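PDB 5TU0: Lmo2125 protein from Listeria monocytogenes serovar 1/2a, which binds maltose and, as a solute-binding lipoprotein, probably delivers the sugar to a membrane transporter for uptake. Local coordinates for residues Ala313-Lys316 with Ala317-Thr320; Glu327-Asn330 with Ala331-Gln335; Lys20-Val23 with Asn24-Gly28; Phe69-Ile72 with Gly73-Gly76. The protein carries 2 engineered substitutions. All coordinates share one frame; numbering follows the deposited sequence.

Interaction 1: Ala313-Lys316 with Ala317-Thr320; sequences ANLK and ARDT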
loop_
_atom_site.group_PDB
_atom_site.type_symbol
_atom_site.label_atom_id
_atom_site.label_comp_id
_atom_site.label_asym_id
_atom_site.label_seq_id
_atom_site.Cartn_x
_atom_site.Cartn_y
_atom_site.Cartn_z
ATOM N N ALA A 313 4.487 10.831 6.069
ATOM C CA ALA A 313 3.313 11.435 5.449
ATOM C C ALA A 313 3.453 12.957 5.452
ATOM O O ALA A 313 3.098 13.615 4.484
ATOM C CB ALA A 313 2.055 11.031 6.194
ATOM N N ASN A 314 3.973 13.509 6.549
ATOM C CA ASN A 314 4.169 14.968 6.690
ATOM C C ASN A 314 5.085 15.421 5.556
ATOM O O ASN A 314 6.175 14.878 5.398
ATOM C CB ASN A 314 4.759 15.284 8.091
ATOM C CG ASN A 314 4.998 16.760 8.321
ATOM O OD1 ASN A 314 5.644 17.423 7.511
ATOM N ND2 ASN A 314 4.514 17.284 9.456
ATOM N N LEU A 315 4.623 16.383 4.754
ATOM C CA LEU A 315 5.378 16.830 3.574
ATOM C C LEU A 315 6.736 17.460 3.891
ATOM O O LEU A 315 7.695 17.234 3.157
ATOM C CB LEU A 315 4.538 17.786 2.719
ATOM C CG LEU A 315 3.276 17.172 2.110
ATOM C CD1 LEU A 315 2.420 18.227 1.424
ATOM C CD2 LEU A 315 3.613 16.052 1.142
ATOM N N LYS A 316 6.827 18.243 4.973
ATOM C CA LYS A 316 8.103 18.855 5.339
ATOM C C LYS A 316 9.099 17.729 5.648
ATOM O O LYS A 316 10.262 17.779 5.240
ATOM C CB LYS A 316 7.976 19.782 6.566
ATOM C CG LYS A 316 6.843 20.820 6.589
ATOM C CD LYS A 316 6.922 21.914 5.537
ATOM C CE LYS A 316 6.219 21.579 4.223
ATOM N NZ LYS A 316 4.724 21.517 4.341
ATOM N N ALA A 317 8.632 16.722 6.391
ATOM C CA ALA A 317 9.453 15.558 6.747
ATOM C C ALA A 317 9.746 14.692 5.527
ATOM O O ALA A 317 10.812 14.097 5.432
ATOM C CB ALA A 317 8.772 14.722 7.818
ATOM N N ARG A 318 8.792 14.611 4.597
ATOM C CA ARG A 318 9.004 13.806 3.387
ATOM C C ARG A 318 10.106 14.414 2.498
ATOM O O ARG A 318 10.896 13.677 1.901
ATOM C CB ARG A 318 7.706 13.641 2.604
ATOM C CG ARG A 318 7.773 12.548 1.554
ATOM C CD ARG A 318 6.485 12.479 0.751
ATOM N NE ARG A 318 5.277 12.422 1.584
ATOM C CZ ARG A 318 4.036 12.414 1.098
ATOM N NH1 ARG A 318 3.827 12.439 -0.212
ATOM N NH2 ARG A 318 3.000 12.398 1.932
ATOM N N ASP A 319 10.154 15.746 2.411
ATOM C CA ASP A 319 11.226 16.443 1.670
ATOM C C ASP A 319 12.585 16.157 2.306
ATOM O O ASP A 319 13.558 15.889 1.598
ATOM C CB ASP A 319 11.002 17.959 1.626
ATOM C CG ASP A 319 9.879 18.370 0.681
ATOM O OD1 ASP A 319 9.391 17.523 -0.105
ATOM O OD2 ASP A 319 9.493 19.560 0.706
ATOM N N THR A 320 12.652 16.214 3.639
ATOM C CA THR A 320 13.884 15.908 4.341
ATOM C C THR A 320 14.316 14.458 4.031
ATOM O O THR A 320 15.501 14.182 3.839
ATOM C CB THR A 320 13.738 16.085 5.863
ATOM O OG1 THR A 320 13.390 17.444 6.164
ATOM C CG2 THR A 320 15.045 15.732 6.583
#
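R318 and L315 run side by side off the first turn of a helix, pointing the same way, and the leucine methyl CD2 sits over the centre of one face of the guanidinium, with L315 CD2 3.7 Å from R318 CZ. The plane is fixed at its rim as well: R318 NH2 donates to the carbonyl oxygen of A313 at 2.8 Å, a bent bond with an N-H...O angle of 140°. The arginine reaches back past the helix start because its CG is anti to the backbone N (chi1 -165°), with a single bend further out at chi3. Its NH2 also forms a salt bridge with D96, and its NE donates to the carbonyl of P312, so polar partners hold the group while the leucine covers it.

N314 illustrates the N-cap. Its OD1 accepts from A317 N at 3.3 Å, nearly straight at the hydrogen though from above the amide plane, and more weakly from K316 N at 2.9 Å; ND2 is turned to the carbonyl of T296. The backbone oxygen of N314 takes R318 N at 2.7 Å.

A two-residue link, A313 and N314, joins strand 311-312 to helix 315-323. The A317 side chain rests on helix 298-308, R318 reaches I113 of strand 105-121, and K316 NZ forms a salt bridge with D91 in a neighbouring loop.

Interaction 2: Glu327-Asn330 with Ala331-Gln335; sequences ELTN and AVIEQ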
loop_
_atom_site.group_PDB
_atom_site.type_symbol
_atom_site.label_atom_id
_atom_site.label_comp_id
_atom_site.label_asym_id
_atom_site.label_seq_id
_atom_site.Cartn_x
_atom_site.Cartn_y
_atom_site.Cartn_z
ATOM N N GLU A 327 17.608 5.208 -2.332
ATOM C CA GLU A 327 16.833 4.808 -3.501
ATOM C C GLU A 327 15.403 4.365 -3.220
ATOM O O GLU A 327 14.503 4.767 -3.940
ATOM C CB GLU A 327 17.571 3.760 -4.319
ATOM C CG GLU A 327 18.903 4.289 -4.817
ATOM C CD GLU A 327 19.546 3.408 -5.855
ATOM O OE1 GLU A 327 18.922 2.417 -6.270
ATOM O OE2 GLU A 327 20.678 3.726 -6.266
ATOM N N LEU A 328 15.192 3.551 -2.190
ATOM C CA LEU A 328 13.837 3.070 -1.888
ATOM C C LEU A 328 12.929 4.243 -1.532
ATOM O O LEU A 328 11.801 4.349 -2.024
ATOM C CB LEU A 328 13.842 2.033 -0.761
ATOM C CG LEU A 328 12.448 1.519 -0.351
ATOM C CD1 LEU A 328 11.726 0.874 -1.537
ATOM C CD2 LEU A 328 12.557 0.563 0.832
ATOM N N THR A 329 13.448 5.129 -0.696
ATOM C CA THR A 329 12.725 6.319 -0.279
ATOM C C THR A 329 12.372 7.204 -1.468
ATOM O O THR A 329 11.228 7.646 -1.576
ATOM C CB THR A 329 13.543 7.138 0.721
ATOM O OG1 THR A 329 13.925 6.292 1.816
ATOM C CG2 THR A 329 12.729 8.327 1.232
ATOM N N ASN A 330 13.338 7.436 -2.363
ATOM C CA ASN A 330 13.113 8.262 -3.555
ATOM C C ASN A 330 12.050 7.642 -4.473
ATOM O O ASN A 330 11.166 8.347 -4.961
ATOM C CB ASN A 330 14.408 8.458 -4.372
ATOM C CG ASN A 330 15.424 9.363 -3.688
ATOM O OD1 ASN A 330 15.124 10.065 -2.722
ATOM N ND2 ASN A 330 16.636 9.351 -4.201
ATOM N N ALA A 331 12.162 6.334 -4.709
ATOM C CA ALA A 331 11.193 5.607 -5.550
ATOM C C ALA A 331 9.779 5.682 -4.985
ATOM O O ALA A 331 8.832 5.949 -5.712
ATOM C CB ALA A 331 11.605 4.159 -5.712
ATOM N N VAL A 332 9.642 5.433 -3.689
ATOM C CA VAL A 332 8.340 5.524 -3.023
ATOM C C VAL A 332 7.759 6.924 -3.122
ATOM O O VAL A 332 6.600 7.081 -3.477
ATOM C CB VAL A 332 8.419 5.110 -1.531
ATOM C CG1 VAL A 332 7.124 5.476 -0.777
ATOM C CG2 VAL A 332 8.696 3.627 -1.432
ATOM N N ILE A 333 8.563 7.944 -2.838
ATOM C CA ILE A 333 8.077 9.331 -2.909
ATOM C C ILE A 333 7.606 9.698 -4.323
ATOM O O ILE A 333 6.542 10.315 -4.500
ATOM C CB ILE A 333 9.160 10.323 -2.422
ATOM C CG1 ILE A 333 9.392 10.141 -0.910
ATOM C CG2 ILE A 333 8.753 11.758 -2.729
ATOM C CD1 ILE A 333 10.594 10.893 -0.359
ATOM N N GLU A 334 8.413 9.313 -5.315
ATOM C CA GLU A 334 8.116 9.614 -6.710
ATOM C C GLU A 334 6.894 8.859 -7.189
ATOM O O GLU A 334 6.001 9.444 -7.792
ATOM C CB GLU A 334 9.321 9.264 -7.595
ATOM C CG GLU A 334 9.178 9.626 -9.065
ATOM C CD GLU A 334 8.985 11.116 -9.301
ATOM O OE1 GLU A 334 9.546 11.937 -8.535
ATOM O OE2 GLU A 334 8.278 11.458 -10.278
ATOM N N GLN A 335 6.842 7.567 -6.900
ATOM C CA GLN A 335 5.715 6.751 -7.352
ATOM C C GLN A 335 4.408 7.145 -6.649
ATOM O O GLN A 335 3.335 7.124 -7.248
ATOM C CB GLN A 335 5.997 5.264 -7.153
ATOM C CG GLN A 335 4.976 4.376 -7.827
ATOM C CD GLN A 335 4.972 4.557 -9.333
ATOM O OE1 GLN A 335 6.022 4.626 -9.967
ATOM N NE2 GLN A 335 3.788 4.634 -9.910
#
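Helix 327-336 is a short amphipathic alpha-helix, and its i to i+4 pairs T329-I333 and L328-V332 show how one turn packs on the next. T329 and I333 lie side by side and point the same way: T329 CG2 meets I333 CD1 at 3.7 Å. With CG2 anti to the backbone nitrogen (chi1 -54° for OG1), the threonine gives its methyl to the isoleucine and its hydroxyl to other partners, Y305 and D326. The isoleucine arm folds back over the preceding turn, where I333 CG1 comes within 3.2 Å of T329 O, the carbonyl that already accepts I333 N at 3.0 Å.

L328 and V332 meet at an oblique angle and more loosely, with L328 CD1 4.1 Å from V332 CG2. That valine methyl also leans over the backbone, 3.2 Å from L328 O. Beneath the side chains the turn is regular: A331 N donates to E327 O at 2.9 Å and E334 N to N330 O at 2.9 Å, both close to straight.

The polar ends have partners beyond the two segments. E327 pairs with K122 through OE2 and takes the amide of V255 on OE1, while N330 ND2 donates to N325 OD1.

The apolar side faces V311 of strand 311-312 and V117 of strand 105-121, and I333 reaches helix 315-323. A helix laid against a central sheet in this way is typical of the alpha/beta lobes of periplasmic-type binding proteins.

Interaction 3: Lys20-Val23 with Asn24-Gly28; sequences KDYV and NKIKG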
loop_
_atom_site.group_PDB
_atom_site.type_symbol
_atom_site.label_atom_id
_atom_site.label_comp_id
_atom_site.label_asym_id
_atom_site.label_seq_id
_atom_site.Cartn_x
_atom_site.Cartn_y
_atom_site.Cartn_z
ATOM N N LYS A 20 8.359 0.377 18.687
ATOM C CA LYS A 20 8.510 0.541 20.142
ATOM C C LYS A 20 9.669 1.469 20.499
ATOM O O LYS A 20 9.491 2.408 21.291
ATOM C CB LYS A 20 8.681 -0.820 20.826
ATOM C CG LYS A 20 8.426 -0.774 22.325
ATOM C CD LYS A 20 8.808 -2.083 22.980
ATOM C CE LYS A 20 8.573 -2.039 24.478
ATOM N NZ LYS A 20 9.203 -3.229 25.105
ATOM N N ASP A 21 10.842 1.226 19.915
ATOM C CA ASP A 21 12.026 2.075 20.198
ATOM C C ASP A 21 11.795 3.530 19.791
ATOM O O ASP A 21 12.201 4.462 20.492
ATOM C CB ASP A 21 13.270 1.540 19.490
ATOM C CG ASP A 21 13.731 0.194 20.035
ATOM O OD1 ASP A 21 13.276 -0.209 21.126
ATOM O OD2 ASP A 21 14.575 -0.454 19.378
ATOM N N TYR A 22 11.146 3.712 18.641
ATOM C CA TYR A 22 10.829 5.033 18.138
ATOM C C TYR A 22 9.916 5.773 19.097
ATOM O O TYR A 22 10.200 6.926 19.463
ATOM C CB TYR A 22 10.184 4.944 16.742
ATOM C CG TYR A 22 9.467 6.196 16.340
ATOM C CD1 TYR A 22 10.174 7.338 15.992
ATOM C CD2 TYR A 22 8.064 6.237 16.285
ATOM C CE1 TYR A 22 9.515 8.505 15.631
ATOM C CE2 TYR A 22 7.396 7.397 15.918
ATOM C CZ TYR A 22 8.130 8.527 15.585
ATOM O OH TYR A 22 7.485 9.691 15.210
ATOM N N VAL A 23 8.837 5.120 19.521
ATOM C CA VAL A 23 7.908 5.746 20.456
ATOM C C VAL A 23 8.638 6.072 21.784
ATOM O O VAL A 23 8.452 7.169 22.342
ATOM C CB VAL A 23 6.626 4.907 20.660
ATOM C CG1 VAL A 23 5.763 5.471 21.783
ATOM C CG2 VAL A 23 5.824 4.870 19.365
ATOM N N ASN A 24 9.473 5.153 22.259
ATOM C CA ASN A 24 10.241 5.393 23.497
ATOM C C ASN A 24 11.196 6.573 23.374
ATOM O O ASN A 24 11.329 7.361 24.321
ATOM C CB ASN A 24 10.964 4.136 23.989
ATOM C CG ASN A 24 10.043 3.198 24.745
ATOM O OD1 ASN A 24 9.095 3.632 25.396
ATOM N ND2 ASN A 24 10.324 1.911 24.673
ATOM N N LYS A 25 11.825 6.719 22.212
ATOM C CA LYS A 25 12.704 7.847 21.965
ATOM C C LYS A 25 11.955 9.187 22.018
ATOM O O LYS A 25 12.412 10.119 22.665
ATOM C CB LYS A 25 13.401 7.735 20.610
ATOM C CG LYS A 25 14.462 8.805 20.375
ATOM C CD LYS A 25 15.252 8.558 19.094
ATOM C CE LYS A 25 16.638 9.182 19.118
ATOM N NZ LYS A 25 17.565 8.414 19.986
ATOM N N ILE A 26 10.804 9.279 21.355
ATOM C CA ILE A 26 10.098 10.563 21.284
ATOM C C ILE A 26 9.124 10.886 22.413
ATOM O O ILE A 26 8.742 12.044 22.556
ATOM C CB ILE A 26 9.326 10.720 19.952
ATOM C CG1 ILE A 26 8.108 9.783 19.884
ATOM C CG2 ILE A 26 10.279 10.494 18.784
ATOM C CD1 ILE A 26 7.178 10.037 18.701
ATOM N N LYS A 27 8.722 9.911 23.228
ATOM C CA LYS A 27 7.679 10.197 24.227
ATOM C C LYS A 27 8.082 11.233 25.288
ATOM O O LYS A 27 7.238 11.979 25.778
ATOM C CB LYS A 27 7.202 8.928 24.919
ATOM C CG LYS A 27 8.191 8.330 25.895
ATOM C CD LYS A 27 7.641 7.050 26.469
ATOM C CE LYS A 27 8.504 6.562 27.612
ATOM N NZ LYS A 27 8.094 5.194 28.021
ATOM N N GLY A 28 9.364 11.275 25.628
ATOM C CA GLY A 28 9.852 12.171 26.677
ATOM C C GLY A 28 9.461 13.632 26.532
ATOM O O GLY A 28 8.960 14.244 27.480
HETATM O O HOH W 1 12.241 0.586 23.425
#
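The ring of Y22 and the side chain of I26, one helical turn apart, cross at a slant. I26 CG1 lies over one face of the ring, while the methyl CD1 lies over the CZ-OH end of that face, 3.6 Å from Y22 CZ and 3.5 Å from Y22 OH. The second branch, I26 CG2, stands above the same face at its CE1 edge, 3.8 Å from Y22 CE1. To place its arm there, the isoleucine puts CG1 between its backbone nitrogen and carbonyl carbon (chi1 71°), a less common choice in a helix. The tyrosine hydroxyl is hydrogen-bonded to the carbonyl of N300, which fixes the far end of the ring.

On the more exposed side, polar groups link at i to i+3 and i to i+4 spacings. N24 lies alongside K20, and its ND2 donates to a water at 2.6 Å that in turn donates to D21 OD1 at 2.6 Å, so one water joins consecutive turns. The amide's other end, N24 OD1, accepts from K27 NZ at 3.2 Å.

Behind both groups runs the helical backbone, with N24 N donating to K20 O at 2.9 Å and I26 N to Y22 O at 3.1 Å.

Helix 17-34 is the crossover of a beta-alpha-beta unit: V23 packs on strands 10-15 and 37-42, whereas Y22 and I26 face helices 285-295 and 298-308.

Interaction 4: Phe69-Ile72 with Gly73-Gly76; sequences FDRI and GSLG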
loop_
_atom_site.group_PDB
_atom_site.type_symbol
_atom_site.label_atom_id
_atom_site.label_comp_id
_atom_site.label_asym_id
_atom_site.label_seq_id
_atom_site.Cartn_x
_atom_site.Cartn_y
_atom_site.Cartn_z
ATOM N N PHE A 69 -4.058 2.441 6.325
ATOM C CA PHE A 69 -5.075 3.354 5.788
ATOM C C PHE A 69 -6.348 2.624 5.356
ATOM O O PHE A 69 -7.453 3.119 5.581
ATOM C CB PHE A 69 -4.570 4.132 4.555
ATOM C CG PHE A 69 -3.517 5.177 4.840
ATOM C CD1 PHE A 69 -3.550 5.956 5.995
ATOM C CD2 PHE A 69 -2.555 5.459 3.886
ATOM C CE1 PHE A 69 -2.594 6.934 6.220
ATOM C CE2 PHE A 69 -1.608 6.442 4.102
ATOM C CZ PHE A 69 -1.639 7.184 5.275
ATOM N N ASP A 70 -6.194 1.436 4.782
ATOM C CA ASP A 70 -7.362 0.707 4.258
ATOM C C ASP A 70 -8.441 0.275 5.269
ATOM O O ASP A 70 -9.572 -0.040 4.860
ATOM C CB ASP A 70 -6.929 -0.483 3.370
ATOM C CG ASP A 70 -6.103 -1.540 4.114
ATOM O OD1 ASP A 70 -6.138 -1.635 5.359
ATOM O OD2 ASP A 70 -5.410 -2.308 3.407
ATOM N N ARG A 71 -8.091 0.265 6.553
ATOM C CA ARG A 71 -8.990 -0.097 7.662
ATOM C C ARG A 71 -9.540 1.083 8.481
ATOM O O ARG A 71 -10.459 0.898 9.264
ATOM C CB ARG A 71 -8.229 -1.008 8.635
ATOM C CG ARG A 71 -8.004 -2.413 8.125
ATOM C CD ARG A 71 -9.192 -3.277 8.517
ATOM N NE ARG A 71 -9.110 -3.659 9.937
ATOM C CZ ARG A 71 -10.116 -4.134 10.672
ATOM N NH1 ARG A 71 -9.901 -4.476 11.943
ATOM N NH2 ARG A 71 -11.337 -4.269 10.153
ATOM N N ILE A 72 -8.978 2.274 8.324
ATOM C CA ILE A 72 -9.378 3.417 9.170
ATOM C C ILE A 72 -10.834 3.812 8.996
ATOM O O ILE A 72 -11.553 3.983 9.978
ATOM C CB ILE A 72 -8.434 4.618 8.980
ATOM C CG1 ILE A 72 -7.052 4.247 9.520
ATOM C CG2 ILE A 72 -8.974 5.853 9.703
ATOM C CD1 ILE A 72 -5.961 5.288 9.324
ATOM N N GLY A 73 -11.271 3.932 7.752
ATOM C CA GLY A 73 -12.662 4.272 7.456
ATOM C C GLY A 73 -13.627 3.280 8.076
ATOM O O GLY A 73 -14.595 3.664 8.751
ATOM N N SER A 74 -13.349 2.004 7.876
ATOM C CA SER A 74 -14.211 0.954 8.426
ATOM C C SER A 74 -14.283 0.958 9.961
ATOM O O SER A 74 -15.354 0.765 10.537
ATOM C CB SER A 74 -13.742 -0.417 7.961
ATOM O OG SER A 74 -14.469 -1.415 8.638
ATOM N N LEU A 75 -13.141 1.153 10.621
ATOM C CA LEU A 75 -13.130 1.160 12.072
ATOM C C LEU A 75 -13.860 2.400 12.577
ATOM O O LEU A 75 -14.489 2.376 13.635
ATOM C CB LEU A 75 -11.699 1.090 12.619
ATOM C CG LEU A 75 -11.000 -0.251 12.345
ATOM C CD1 LEU A 75 -9.499 -0.145 12.521
ATOM C CD2 LEU A 75 -11.576 -1.346 13.220
ATOM N N GLY A 76 -13.766 3.487 11.821
ATOM C CA GLY A 76 -14.467 4.718 12.197
ATOM C C GLY A 76 -15.970 4.560 12.062
ATOM O O GLY A 76 -16.718 4.947 12.957
HETATM O O HOH W 2 -9.379 5.031 5.550
HETATM O O HOH W 3 -11.731 1.293 5.745
#
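D70 O accepts a bond from a water at 2.7 Å, and that water accepts from S74 N at 2.8 Å, standing in for a direct i to i+4 bond. A second water accepts from G73 N at 3.1 Å. From there the backbone closes directly: L75 N donates to R71 O at 3.0 Å, and G76 N to I72 O at 2.9 Å.

Across this turn R71 and L75 cross at a slant. The methyl L75 CD2 sits over one face of the guanidinium, off-centre toward its rim and 3.8 Å from R71 NH1. Bends at chi2 (-89°) and chi3 fold the arginine forward, toward the later turn, to meet it. L75 also packs on S67 of strand 64-68, and both L75 and R71 touch L49 of helix 45-58.

D70, near the N-terminal end of residues 69-76, belongs to the maltose pocket, where its OD2 makes a weak hydrogen bond to O3 of a glucose unit. A helix following strand 64-68 that carries a carboxylate to the sugar is consistent with the cleft of a maltose-binding protein.

Overall arrangement
All four are local contacts between neighbouring turns of a helix, interaction 1 at its N-terminal cap, yet they serve different parts of the fold. Interactions 1 and 2 belong to successive helices and touch directly, I333 CD1 lying 3.6 Å from R318 O. Interaction 3, on helix 17-34, stands apart, with nearest atoms about 9 Å from interaction 1, though helix 298-308 packs against both. Interaction 4 lies across the chain's centre from interaction 2, the two centres about 25 Å apart, and is the one that holds a pocket residue, D70. The side chain of R71 in interaction 4 is about 8 Å from a bound glucose, and that of V332 in interaction 2 about 12 Å.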